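Local coordinates for putative ABC transporter, periplasmic binding protein, amino acid (PDB 2YLN) that binds L-cystine as the periplasmic solute receptor of an ABC transporter, probably handing the amino acid on to the membrane-embedded part of the system, at residues L148-H151 against N152-I156; T207-D210 against E211-L215. The protein carries 1 engineered substitution. All blocks are in the same frame, centred on the assembly; numbering follows the deposited sequence. Where two conformers were deposited one is given.

Interaction 1: L148-H151 against N152-I156; sequences LVAH and NDSNI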
loop_
_atom_site.group_PDB
_atom_site.type_symbol
_atom_site.label_atom_id
_atom_site.label_comp_id
_atom_site.label_asym_id
_atom_site.label_seq_id
_atom_site.Cartn_x
_atom_site.Cartn_y
_atom_site.Cartn_z
ATOM N N LEU A 148 -4.577 4.275 -14.307
ATOM C CA LEU A 148 -4.771 3.137 -15.224
ATOM C C LEU A 148 -3.640 3.086 -16.216
ATOM O O LEU A 148 -3.307 4.107 -16.819
ATOM C CB LEU A 148 -6.103 3.267 -15.960
ATOM C CG LEU A 148 -6.569 2.136 -16.826
ATOM C CD1 LEU A 148 -6.908 0.887 -15.975
ATOM C CD2 LEU A 148 -7.781 2.573 -17.645
ATOM N N VAL A 149 -3.057 1.920 -16.379
ATOM C CA VAL A 149 -1.974 1.614 -17.314
ATOM C C VAL A 149 -2.498 0.704 -18.429
ATOM O O VAL A 149 -3.240 -0.226 -18.159
ATOM C CB VAL A 149 -0.820 0.965 -16.595
ATOM C CG1 VAL A 149 0.278 0.577 -17.556
ATOM C CG2 VAL A 149 -0.266 1.929 -15.491
ATOM N N ALA A 150 -2.097 1.038 -19.649
ATOM C CA ALA A 150 -2.413 0.178 -20.801
ATOM C C ALA A 150 -1.176 0.130 -21.662
ATOM O O ALA A 150 -0.183 0.807 -21.449
ATOM C CB ALA A 150 -3.638 0.708 -21.584
ATOM N N HIS A 151 -1.202 -0.716 -22.694
ATOM C CA HIS A 151 -0.105 -0.783 -23.620
ATOM C C HIS A 151 -0.038 0.499 -24.451
ATOM O O HIS A 151 -1.067 1.102 -24.730
ATOM C CB HIS A 151 -0.259 -2.003 -24.552
ATOM C CG HIS A 151 1.042 -2.416 -25.225
ATOM N ND1 HIS A 151 1.554 -1.770 -26.347
ATOM C CD2 HIS A 151 1.965 -3.354 -24.867
ATOM C CE1 HIS A 151 2.695 -2.338 -26.676
ATOM N NE2 HIS A 151 2.973 -3.288 -25.817
ATOM N N ASN A 152 1.157 0.832 -24.901
ATOM C CA ASN A 152 1.299 1.915 -25.871
ATOM C C ASN A 152 0.414 1.590 -27.089
ATOM O O ASN A 152 0.214 0.410 -27.445
ATOM C CB ASN A 152 2.718 2.019 -26.376
ATOM C CG ASN A 152 3.676 2.592 -25.329
ATOM O OD1 ASN A 152 3.268 3.248 -24.363
ATOM N ND2 ASN A 152 4.976 2.407 -25.574
ATOM N N ASP A 153 -0.171 2.608 -27.692
ATOM C CA ASP A 153 -1.057 2.452 -28.875
ATOM C C ASP A 153 -2.397 1.768 -28.548
ATOM O O ASP A 153 -3.097 1.411 -29.457
ATOM C CB ASP A 153 -0.298 1.745 -30.036
ATOM C CG ASP A 153 0.972 2.488 -30.378
ATOM O OD1 ASP A 153 0.823 3.671 -30.742
ATOM O OD2 ASP A 153 2.103 1.964 -30.227
ATOM N N SER A 154 -2.772 1.639 -27.290
ATOM C CA SER A 154 -4.048 1.073 -26.866
ATOM C C SER A 154 -5.155 2.068 -27.152
ATOM O O SER A 154 -4.959 3.301 -27.016
ATOM C CB SER A 154 -4.001 0.750 -25.381
ATOM O OG SER A 154 -5.228 0.232 -24.944
ATOM N N ASN A 155 -6.362 1.548 -27.346
ATOM C CA ASN A 155 -7.563 2.349 -27.297
ATOM C C ASN A 155 -8.200 2.560 -25.974
ATOM O O ASN A 155 -9.135 3.339 -25.878
ATOM C CB ASN A 155 -8.603 1.885 -28.290
ATOM C CG ASN A 155 -8.147 2.009 -29.696
ATOM O OD1 ASN A 155 -7.193 2.772 -30.034
ATOM N ND2 ASN A 155 -8.728 1.220 -30.532
ATOM N N ILE A 156 -7.596 2.028 -24.924
ATOM C CA ILE A 156 -8.120 2.202 -23.574
ATOM C C ILE A 156 -7.700 3.586 -23.058
ATOM O O ILE A 156 -6.500 3.879 -22.999
ATOM C CB ILE A 156 -7.607 1.078 -22.659
ATOM C CG1 ILE A 156 -8.199 -0.282 -23.125
ATOM C CG2 ILE A 156 -7.922 1.349 -21.209
ATOM C CD1 ILE A 156 -7.621 -1.444 -22.434
HETATM O O HOH W 1 -3.547 -2.160 -23.636
#

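Interaction 2: T207-D210 against E211-L215; sequences TLND and ELAVL. With CYS (cysteine), chain C.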
loop_
_atom_site.group_PDB
_atom_site.type_symbol
_atom_site.label_atom_id
_atom_site.label_comp_id
_atom_site.label_asym_id
_atom_site.label_seq_id
_atom_site.Cartn_x
_atom_site.Cartn_y
_atom_site.Cartn_z
ATOM N N THR A 207 -4.271 -2.335 -16.223
ATOM C CA THR A 207 -4.222 -2.495 -14.793
ATOM C C THR A 207 -4.413 -1.151 -14.109
ATOM O O THR A 207 -3.911 -0.146 -14.580
ATOM C CB THR A 207 -2.937 -3.186 -14.293
ATOM O OG1 THR A 207 -3.107 -3.571 -12.930
ATOM C CG2 THR A 207 -1.705 -2.289 -14.391
ATOM N N LEU A 208 -5.057 -1.179 -12.957
ATOM C CA LEU A 208 -5.123 -0.056 -12.030
ATOM C C LEU A 208 -4.090 -0.235 -10.954
ATOM O O LEU A 208 -3.931 -1.335 -10.398
ATOM C CB LEU A 208 -6.502 -0.015 -11.369
ATOM C CG LEU A 208 -7.673 0.413 -12.244
ATOM C CD1 LEU A 208 -8.965 0.010 -11.560
ATOM C CD2 LEU A 208 -7.600 1.951 -12.452
ATOM N N ASN A 209 -3.334 0.816 -10.599
ATOM C CA ASN A 209 -2.474 0.735 -9.448
ATOM C C ASN A 209 -2.152 2.160 -9.011
ATOM O O ASN A 209 -2.748 3.123 -9.465
ATOM C CB ASN A 209 -1.257 -0.127 -9.728
ATOM C CG ASN A 209 -0.727 -0.832 -8.501
ATOM O OD1 ASN A 209 -0.157 -0.214 -7.573
ATOM N ND2 ASN A 209 -0.914 -2.152 -8.458
ATOM N N ASP A 210 -1.230 2.292 -8.077
ATOM C CA ASP A 210 -0.857 3.551 -7.530
ATOM C C ASP A 210 0.011 4.367 -8.463
ATOM O O ASP A 210 0.961 3.847 -9.039
ATOM C CB ASP A 210 -0.061 3.272 -6.209
ATOM C CG ASP A 210 0.398 4.586 -5.606
ATOM O OD1 ASP A 210 -0.448 5.241 -4.944
ATOM O OD2 ASP A 210 1.571 4.954 -5.821
ATOM N N GLU A 211 -0.242 5.670 -8.528
ATOM C CA GLU A 211 0.531 6.549 -9.405
ATOM C C GLU A 211 2.022 6.484 -9.162
ATOM O O GLU A 211 2.843 6.471 -10.087
ATOM C CB GLU A 211 0.050 7.987 -9.270
ATOM C CG GLU A 211 0.767 8.924 -10.216
ATOM C CD GLU A 211 0.770 10.389 -9.797
ATOM O OE1 GLU A 211 0.619 10.685 -8.584
ATOM O OE2 GLU A 211 0.916 11.242 -10.628
ATOM N N LEU A 212 2.397 6.584 -7.874
ATOM C CA LEU A 212 3.823 6.615 -7.539
ATOM C C LEU A 212 4.517 5.281 -7.791
ATOM O O LEU A 212 5.681 5.268 -8.223
ATOM C CB LEU A 212 4.009 7.057 -6.085
ATOM C CG LEU A 212 3.384 8.435 -5.773
ATOM C CD1 LEU A 212 3.456 8.714 -4.309
ATOM C CD2 LEU A 212 4.076 9.542 -6.536
ATOM N N ALA A 213 3.814 4.160 -7.516
ATOM C CA ALA A 213 4.417 2.851 -7.823
ATOM C C ALA A 213 4.612 2.686 -9.320
ATOM O O ALA A 213 5.628 2.149 -9.784
ATOM C CB ALA A 213 3.573 1.722 -7.266
ATOM N N VAL A 214 3.665 3.138 -10.114
ATOM C CA VAL A 214 3.776 3.054 -11.574
ATOM C C VAL A 214 4.905 3.966 -12.085
ATOM O O VAL A 214 5.728 3.528 -12.876
ATOM C CB VAL A 214 2.434 3.360 -12.258
ATOM C CG1 VAL A 214 2.644 3.473 -13.758
ATOM C CG2 VAL A 214 1.405 2.286 -11.917
ATOM N N LEU A 215 4.947 5.213 -11.566
ATOM C CA LEU A 215 6.026 6.083 -11.970
ATOM C C LEU A 215 7.383 5.514 -11.619
ATOM O O LEU A 215 8.357 5.618 -12.415
ATOM C CB LEU A 215 5.837 7.479 -11.374
ATOM C CG LEU A 215 4.689 8.273 -11.923
ATOM C CD1 LEU A 215 4.509 9.559 -11.116
ATOM C CD2 LEU A 215 4.834 8.614 -13.410
HETATM N N CYS C . 1.169 -4.366 -4.316
HETATM C CA CYS C . -0.091 -5.101 -4.587
HETATM C C CYS C . -0.538 -4.753 -6.017
HETATM O O CYS C . 0.207 -3.994 -6.689
HETATM C CB CYS C . -1.152 -4.694 -3.600
HETATM S SG CYS C . -1.596 -2.912 -3.785
HETATM O OXT CYS C . -1.582 -5.263 -6.375
#

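Interaction 1: L148-H151 against N152-I156
The imidazole of H151 meets the backbone of N152 at its edge: H151 ND1 donates to N152 O at 2.8 Å in an almost straight bond (171°), with the acceptor only 3° out of the ring plane. On the acceptor side ND1 lies in the carbonyl plane of N152, on a lone pair. Because CG stands anti to the backbone N of H151 (chi1 -161°), the ring is carried forward beside its own carbonyl carbon and alongside the next peptide, and the bond then fixes its rotation and shows that ND1 carries a proton. I199 and K202 also touch this side chain. Three residues after the histidine, S154 N reaches back to H151 O at 3.1 Å, approaching from above the carbonyl plane, and K227 NZ is a second donor to the same oxygen. S154 OG in turn accepts from I156 N at 3.0 Å, while a water that accepts from H151 N makes a weak contact with this hydroxyl. The apolar side chains close the inner face of the bend. A150 CB lies 3.7 Å from S154 OG and 4.1 Å from I156 CB, and L148 CD2 meets I156 CG2 at 3.8 Å, the two branched chains crossing nearly at a right angle. The chain thus leaves strand 142-151 through a type II beta turn from H151 to S154, followed directly by an ST turn at S154, which folds the exit loop back against the strand end.

Interaction 2: T207-D210 against E211-L215
Strand 207-210 runs straight into helix 211-215 with no linker, the two short axes lying 101° apart in direction and approaching to 5.6 Å. The first turn of the helix is closed by V214 N, which donates to D210 O at 3.0 Å, nearly in line with the carbonyl bond. The D210 side chain turns over the same helix end. A chi1 of 178° points the D210 carboxylate away from the amide nitrogen and forward along the chain, which sets OD2 over the opening turn. There D210 OD2 accepts from A213 N at 2.9 Å through its anti lone pair, and more weakly from L212 N, whose approach is strongly bent. The other oxygen, OD1, is hydrogen-bonded to S144 OG of strand 142-151, so both ends of the carboxylate are engaged in a buried setting; the helix N terminus probably stabilises its negative charge. Beside this cap, V214 CG2 packs 3.3 Å from D210 O and also meets N209 CB.

N209 turns its amide toward the ligand. N209 OD1 accepts from D210 N at 2.8 Å, the donor somewhat tilted from the carbonyl plane, and also bonds to Y67 OH. Held through its oxygen in this way, the amide presents N209 ND2 to the bound cysteine, donating to cysteine O at 2.8 Å and 160°. S170 and E64 hold the same cysteine through further hydrogen bonds. An aspartate N-cap at a strand-to-helix junction therefore stands next to a pocket residue, at the cleft in which this family 3 solute-binding protein holds its amino acid.

Along the chain, the two contacts come in series, neither nested nor crossed: the bend of interaction 1 closes at I156, well before strand 206-210 opens interaction 2. Each joins consecutive segments, the first a strand end to its exit loop, the second a strand end to the helix that follows. They come together in the sheet, where strands 142-151 and 206-210 are antiparallel neighbours and V149 N lies 2.9 Å from T207 O, a probable hydrogen bond. Side chains cross the seam as well, L148 packing on L208 and V149 on V214, so the outlying loop and the ligand-side helix are tied through adjoining strands.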